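Local structure of dioxygenase (Pseudomonas brassicacearum, 5V2D) at residues Ala34-Ser39 / Met490-His495; Pro38-Ala43 / Asp68-Pro73. The protein probably cleaves the central double bond of lignin-derived stilbenes with dioxygen at a histidine-bound iron. One frame throughout, in Å; residues are numbered along the deposited sequence.

Contact 1: Ala34-Ser39 / Met490-His495; sequences ALYKPS and MRMSLH. With FE (Fe (III) ion), chain E.
Leu-35, in the last turn of the short helix 33-36, turns its carbonyl to the chain that leads into the iron site. Leu-35 O accepts the backbone N of Met-492 at 3.0 Å, nearly straight at 170° and on a lone pair in the carbonyl plane, while Leu-35 CG lies 4.1 Å from Met-492 CB. Tyr-36 follows with an aromatic ring that suits a buried, mixed surface: CE1 rests 3.8 Å from Met-492 CB, and its OH is hydrogen-bonded to the carbonyl of Phe-408. Tyr-36 O, at the helix's last residue, takes Arg-491 NH1 at 2.8 Å, close to the guanidinium plane, with a weak second bond from Arg-491 NE. Lys-37, the first residue to leave helical geometry, offers Lys-37 O to Arg-491 NE in another weak bond of 3.3 Å, and its ammonium reaches Glu-464. Arg-491 gets there because its CG stands anti to the backbone N (chi1 -166°) and the chain then runs extended to NE, past Pro-38 and Ser-39; its NH2 is held by the carbonyl of Pro-67. A leucine here would probably leave the carbonyls of Tyr-36 and Pro-67 without these donors and the helix end less firmly tied. Further along, His-495 NE2 binds the iron at 2.1 Å, together with His-188, His-239, His-304 and a water, and Glu-437 holds its ND1. A cationic guanidinium among carbonyl oxygens thus satisfies a helix C-terminus and fixes the chain four residues before the metal-binding imidazole.

Contact 2: Pro38-Ala43 / Asp68-Pro73; sequences PSRIEA and DPQYPP
Asp-68 meets the turn at Ser-39 and Arg-40 with both carboxylate oxygens, and this is the tight part of the contact. Asp-68 OD2 accepts the backbone N of Ser-39 at 2.9 Å on its syn lone pair, at 167°, whereas Asp-68 OD1 takes the N of Arg-40, also at 2.9 Å, from above the carboxylate plane. An aspartate suits the place because its short side chain, with CG anti to the backbone N (chi1 -163°), sets two acceptors against two successive amides; Ser-39 CB also packs 3.3 Å from Asp-68 OD1. That oxygen has a further mate in Arg-101, so the buried charge is probably well balanced. The Arg-40 side chain fits closely too: it passes Pro-69, its CD 3.2 Å from the carbonyl O of that residue, then bends at chi3 (-76°) and brings NH1 to the carbonyl O of Gln-70 at 2.8 Å, near the guanidinium plane.

Toward the partly exposed side the link is looser and indirect: a water donates to Arg-40 O and accepts from Gln-70 NE2, while the amide oxygen of Gln-70 is engaged by Arg-113.

The chemistry is asymmetric: Asp-68 binds the neighbouring loop through main-chain amides, not through the charge of Arg-40, whose NE stands 6.0 Å from Asp-68 OD2, and the guanidinium instead holds the carbonyl of Gln-70, while a water bridges the more open margin.

Overall arrangement
Contacts 1 and 2 have centres about 10 Å apart and lie on the same side of the chain's centre. Along the chain, helix 33-36 comes first, then the loop into strand 43-45, next the loop after strand 60-67, and far later the loop before strand 496-500. These three strands belong to one five-stranded antiparallel sheet, consistent with a blade of the beta-propeller known in carotenoid cleavage oxygenases. In this sheet 60-67 pairs with 496-500. Contact 1 joins helix 33-36 to the C-terminal chain supplying an iron-binding histidine, and contact 2 joins the loops at 38-43 and 68-73; the shared Pro-38 and Ser-39, and Arg-491 CD packing 3.4 Å from Asp-68 OD2, link the two.

Contact 1: Ala34-Ser39 / Met490-His495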
loop_
_atom_site.group_PDB
_atom_site.type_symbol
_atom_site.label_atom_id
_atom_site.label_comp_id
_atom_site.label_asym_id
_atom_site.label_seq_id
_atom_site.Cartn_x
_atom_site.Cartn_y
_atom_site.Cartn_z
ATOM N N ALA A 34 9.940 -14.354 -10.219
ATOM C CA ALA A 34 9.988 -14.512 -8.770
ATOM C C ALA A 34 9.007 -13.601 -8.063
ATOM O O ALA A 34 8.408 -13.992 -7.071
ATOM C CB ALA A 34 11.386 -14.210 -8.269
ATOM N N LEU A 35 8.810 -12.421 -8.558
ATOM C CA LEU A 35 7.909 -11.481 -7.882
ATOM C C LEU A 35 6.391 -11.886 -8.062
ATOM O O LEU A 35 5.637 -11.747 -7.104
ATOM C CB LEU A 35 8.105 -10.093 -8.406
ATOM C CG LEU A 35 9.008 -9.219 -7.526
ATOM C CD1 LEU A 35 10.214 -9.863 -7.002
ATOM C CD2 LEU A 35 9.235 -7.843 -8.042
ATOM N N TYR A 36 5.995 -12.299 -9.251
ATOM C CA TYR A 36 4.565 -12.390 -9.571
ATOM C C TYR A 36 4.004 -13.761 -9.860
ATOM O O TYR A 36 2.797 -13.925 -9.981
ATOM C CB TYR A 36 4.167 -11.361 -10.675
ATOM C CG TYR A 36 4.485 -9.951 -10.229
ATOM C CD1 TYR A 36 3.759 -9.340 -9.180
ATOM C CD2 TYR A 36 5.531 -9.219 -10.800
ATOM C CE1 TYR A 36 4.061 -8.104 -8.721
ATOM C CE2 TYR A 36 5.828 -7.932 -10.334
ATOM C CZ TYR A 36 5.126 -7.409 -9.269
ATOM O OH TYR A 36 5.398 -6.168 -8.787
ATOM N N LYS A 37 4.839 -14.791 -9.874
ATOM C CA LYS A 37 4.308 -16.080 -9.980
ATOM C C LYS A 37 3.405 -16.338 -8.760
ATOM O O LYS A 37 3.733 -15.963 -7.636
ATOM C CB LYS A 37 5.419 -17.102 -10.051
ATOM C CG LYS A 37 5.026 -18.519 -10.224
ATOM C CD LYS A 37 6.301 -19.435 -10.204
ATOM C CE LYS A 37 7.350 -19.109 -11.279
ATOM N NZ LYS A 37 8.618 -19.837 -10.936
ATOM N N PRO A 38 2.284 -16.998 -8.981
ATOM C CA PRO A 38 1.354 -17.254 -7.829
ATOM C C PRO A 38 2.018 -18.133 -6.804
ATOM O O PRO A 38 2.871 -18.949 -7.159
ATOM C CB PRO A 38 0.238 -18.070 -8.509
ATOM C CG PRO A 38 0.265 -17.542 -9.982
ATOM C CD PRO A 38 1.752 -17.554 -10.251
ATOM N N SER A 39 1.685 -17.939 -5.543
ATOM C CA SER A 39 2.223 -18.801 -4.452
ATOM C C SER A 39 1.094 -19.650 -3.894
ATOM O O SER A 39 1.081 -20.861 -4.060
ATOM C CB SER A 39 2.837 -17.930 -3.356
ATOM O OG SER A 39 3.045 -18.628 -2.175
ATOM N N MET A 490 8.228 -15.819 -1.100
ATOM C CA MET A 490 7.149 -14.873 -0.770
ATOM C C MET A 490 6.874 -14.111 -2.062
ATOM O O MET A 490 7.763 -13.398 -2.587
ATOM C CB MET A 490 7.633 -13.885 0.301
ATOM C CG MET A 490 8.005 -14.524 1.646
ATOM S SD MET A 490 6.665 -15.234 2.610
ATOM C CE MET A 490 5.958 -13.734 3.234
ATOM N N ARG A 491 5.620 -14.137 -2.486
ATOM C CA ARG A 491 5.200 -13.290 -3.629
ATOM C C ARG A 491 5.323 -11.803 -3.240
ATOM O O ARG A 491 5.243 -11.425 -2.087
ATOM C CB ARG A 491 3.754 -13.618 -3.994
ATOM C CG ARG A 491 3.305 -13.091 -5.310
ATOM C CD ARG A 491 1.928 -13.716 -5.670
ATOM N NE ARG A 491 1.646 -13.468 -7.102
ATOM C CZ ARG A 491 0.754 -12.589 -7.585
ATOM N NH1 ARG A 491 0.635 -12.469 -8.913
ATOM N NH2 ARG A 491 -0.018 -11.805 -6.800
ATOM N N MET A 492 5.465 -10.970 -4.231
ATOM C CA MET A 492 5.442 -9.513 -4.004
ATOM C C MET A 492 4.211 -9.146 -3.250
ATOM O O MET A 492 3.150 -9.691 -3.527
ATOM C CB MET A 492 5.594 -8.759 -5.328
ATOM C CG MET A 492 5.615 -7.259 -5.232
ATOM S SD MET A 492 7.054 -6.748 -4.257
ATOM C CE MET A 492 6.905 -4.998 -4.247
ATOM N N SER A 493 4.340 -8.213 -2.320
ATOM C CA SER A 493 3.304 -7.799 -1.426
ATOM C C SER A 493 2.922 -6.354 -1.690
ATOM O O SER A 493 3.549 -5.604 -2.504
ATOM C CB SER A 493 3.711 -7.968 0.045
ATOM O OG SER A 493 4.219 -9.312 0.289
ATOM N N LEU A 494 1.925 -5.925 -0.973
ATOM C CA LEU A 494 1.627 -4.535 -0.847
ATOM C C LEU A 494 2.038 -4.065 0.552
ATOM O O LEU A 494 3.225 -4.208 0.906
ATOM C CB LEU A 494 0.184 -4.274 -1.262
ATOM C CG LEU A 494 -0.093 -4.328 -2.755
ATOM C CD1 LEU A 494 -1.629 -4.257 -3.063
ATOM C CD2 LEU A 494 0.671 -3.295 -3.549
ATOM N N HIS A 495 1.153 -3.513 1.346
ATOM C CA HIS A 495 1.588 -2.820 2.555
ATOM C C HIS A 495 1.625 -3.640 3.814
ATOM O O HIS A 495 0.960 -4.663 3.892
ATOM C CB HIS A 495 0.700 -1.577 2.794
ATOM C CG HIS A 495 0.748 -0.651 1.652
ATOM N ND1 HIS A 495 1.875 0.134 1.387
ATOM C CD2 HIS A 495 -0.189 -0.332 0.703
ATOM C CE1 HIS A 495 1.612 0.897 0.323
ATOM N NE2 HIS A 495 0.377 0.629 -0.108
HETATM FE FE FE E . -0.852 1.947 -1.219
HETATM O O HOH W 1 -0.637 0.617 -2.782
#

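Contact 2: Pro38-Ala43 / Asp68-Pro73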
loop_
_atom_site.group_PDB
_atom_site.type_symbol
_atom_site.label_atom_id
_atom_site.label_comp_id
_atom_site.label_asym_id
_atom_site.label_seq_id
_atom_site.Cartn_x
_atom_site.Cartn_y
_atom_site.Cartn_z
ATOM N N PRO A 38 2.284 -16.998 -8.981
ATOM C CA PRO A 38 1.354 -17.254 -7.829
ATOM C C PRO A 38 2.018 -18.133 -6.804
ATOM O O PRO A 38 2.871 -18.949 -7.159
ATOM C CB PRO A 38 0.238 -18.070 -8.509
ATOM C CG PRO A 38 0.265 -17.542 -9.982
ATOM C CD PRO A 38 1.752 -17.554 -10.251
ATOM N N SER A 39 1.685 -17.939 -5.543
ATOM C CA SER A 39 2.223 -18.801 -4.452
ATOM C C SER A 39 1.094 -19.650 -3.894
ATOM O O SER A 39 1.081 -20.861 -4.060
ATOM C CB SER A 39 2.837 -17.930 -3.356
ATOM O OG SER A 39 3.045 -18.628 -2.175
ATOM N N ARG A 40 0.156 -18.986 -3.237
ATOM C CA ARG A 40 -1.096 -19.588 -2.722
ATOM C C ARG A 40 -0.791 -20.471 -1.538
ATOM O O ARG A 40 -1.600 -21.284 -1.156
ATOM C CB ARG A 40 -1.847 -20.324 -3.818
ATOM C CG ARG A 40 -2.011 -19.448 -5.110
ATOM C CD ARG A 40 -3.000 -20.192 -6.040
ATOM N NE ARG A 40 -2.343 -21.313 -6.692
ATOM C CZ ARG A 40 -2.937 -22.107 -7.546
ATOM N NH1 ARG A 40 -4.259 -21.957 -7.872
ATOM N NH2 ARG A 40 -2.269 -23.071 -8.109
ATOM N N ILE A 41 0.370 -20.239 -0.898
ATOM C CA ILE A 41 0.731 -21.092 0.227
ATOM C C ILE A 41 0.192 -20.429 1.518
ATOM O O ILE A 41 0.566 -19.357 1.852
ATOM C CB ILE A 41 2.236 -21.231 0.323
ATOM C CG1 ILE A 41 2.841 -21.957 -0.912
ATOM C CG2 ILE A 41 2.667 -21.863 1.655
ATOM C CD1 ILE A 41 4.365 -21.867 -0.926
ATOM N N GLU A 42 -0.685 -21.125 2.201
ATOM C CA GLU A 42 -1.090 -20.845 3.560
ATOM C C GLU A 42 -0.222 -21.720 4.424
ATOM O O GLU A 42 -0.131 -22.898 4.186
ATOM C CB GLU A 42 -2.569 -21.131 3.801
ATOM C CG GLU A 42 -3.474 -20.222 2.979
ATOM C CD GLU A 42 -4.944 -20.358 3.430
ATOM O OE1 GLU A 42 -5.653 -21.268 2.919
ATOM O OE2 GLU A 42 -5.381 -19.551 4.295
ATOM N N ALA A 43 0.506 -21.130 5.358
ATOM C CA ALA A 43 1.583 -21.875 6.027
ATOM C C ALA A 43 1.792 -21.477 7.462
ATOM O O ALA A 43 1.380 -20.389 7.891
ATOM C CB ALA A 43 2.835 -21.606 5.297
ATOM N N ASP A 68 -2.521 -12.496 -3.835
ATOM C CA ASP A 68 -2.028 -13.815 -4.185
ATOM C C ASP A 68 -3.240 -14.651 -4.701
ATOM O O ASP A 68 -3.935 -15.308 -3.925
ATOM C CB ASP A 68 -1.366 -14.463 -2.989
ATOM C CG ASP A 68 -0.451 -15.656 -3.366
ATOM O OD1 ASP A 68 0.205 -16.163 -2.434
ATOM O OD2 ASP A 68 -0.312 -16.052 -4.585
ATOM N N PRO A 69 -3.543 -14.572 -5.978
ATOM C CA PRO A 69 -4.872 -15.099 -6.473
ATOM C C PRO A 69 -5.041 -16.536 -6.258
ATOM O O PRO A 69 -4.186 -17.325 -6.600
ATOM C CB PRO A 69 -4.924 -14.769 -7.965
ATOM C CG PRO A 69 -3.596 -14.254 -8.271
ATOM C CD PRO A 69 -2.720 -14.017 -7.055
ATOM N N GLN A 70 -6.176 -16.918 -5.636
ATOM C CA GLN A 70 -6.435 -18.285 -5.328
ATOM C C GLN A 70 -6.595 -19.093 -6.605
ATOM O O GLN A 70 -6.169 -20.254 -6.645
ATOM C CB GLN A 70 -7.708 -18.428 -4.508
ATOM C CG GLN A 70 -8.159 -19.853 -4.211
ATOM C CD GLN A 70 -7.310 -20.513 -3.185
ATOM O OE1 GLN A 70 -7.669 -20.558 -2.022
ATOM N NE2 GLN A 70 -6.127 -21.044 -3.633
ATOM N N TYR A 71 -7.221 -18.521 -7.609
ATOM C CA TYR A 71 -7.395 -19.201 -8.903
ATOM C C TYR A 71 -6.922 -18.398 -10.099
ATOM O O TYR A 71 -6.907 -17.162 -10.050
ATOM C CB TYR A 71 -8.896 -19.491 -9.121
ATOM C CG TYR A 71 -9.460 -20.554 -8.202
ATOM C CD1 TYR A 71 -9.195 -21.882 -8.375
ATOM C CD2 TYR A 71 -10.231 -20.181 -7.090
ATOM C CE1 TYR A 71 -9.696 -22.851 -7.520
ATOM C CE2 TYR A 71 -10.716 -21.117 -6.193
ATOM C CZ TYR A 71 -10.468 -22.463 -6.406
ATOM O OH TYR A 71 -11.018 -23.345 -5.518
ATOM N N PRO A 72 -6.644 -19.046 -11.199
ATOM C CA PRO A 72 -6.414 -18.263 -12.414
ATOM C C PRO A 72 -7.604 -17.389 -12.782
ATOM O O PRO A 72 -8.758 -17.846 -12.663
ATOM C CB PRO A 72 -6.204 -19.318 -13.531
ATOM C CG PRO A 72 -5.887 -20.565 -12.816
ATOM C CD PRO A 72 -6.600 -20.496 -11.420
ATOM N N PRO A 73 -7.370 -16.152 -13.216
ATOM C CA PRO A 73 -8.523 -15.257 -13.414
ATOM C C PRO A 73 -9.445 -15.765 -14.532
ATOM O O PRO A 73 -8.972 -16.261 -15.589
ATOM C CB PRO A 73 -7.889 -13.946 -13.790
ATOM C CG PRO A 73 -6.488 -14.356 -14.327
ATOM C CD PRO A 73 -6.104 -15.437 -13.377
HETATM O O HOH W 2 -4.260 -22.002 -1.414
#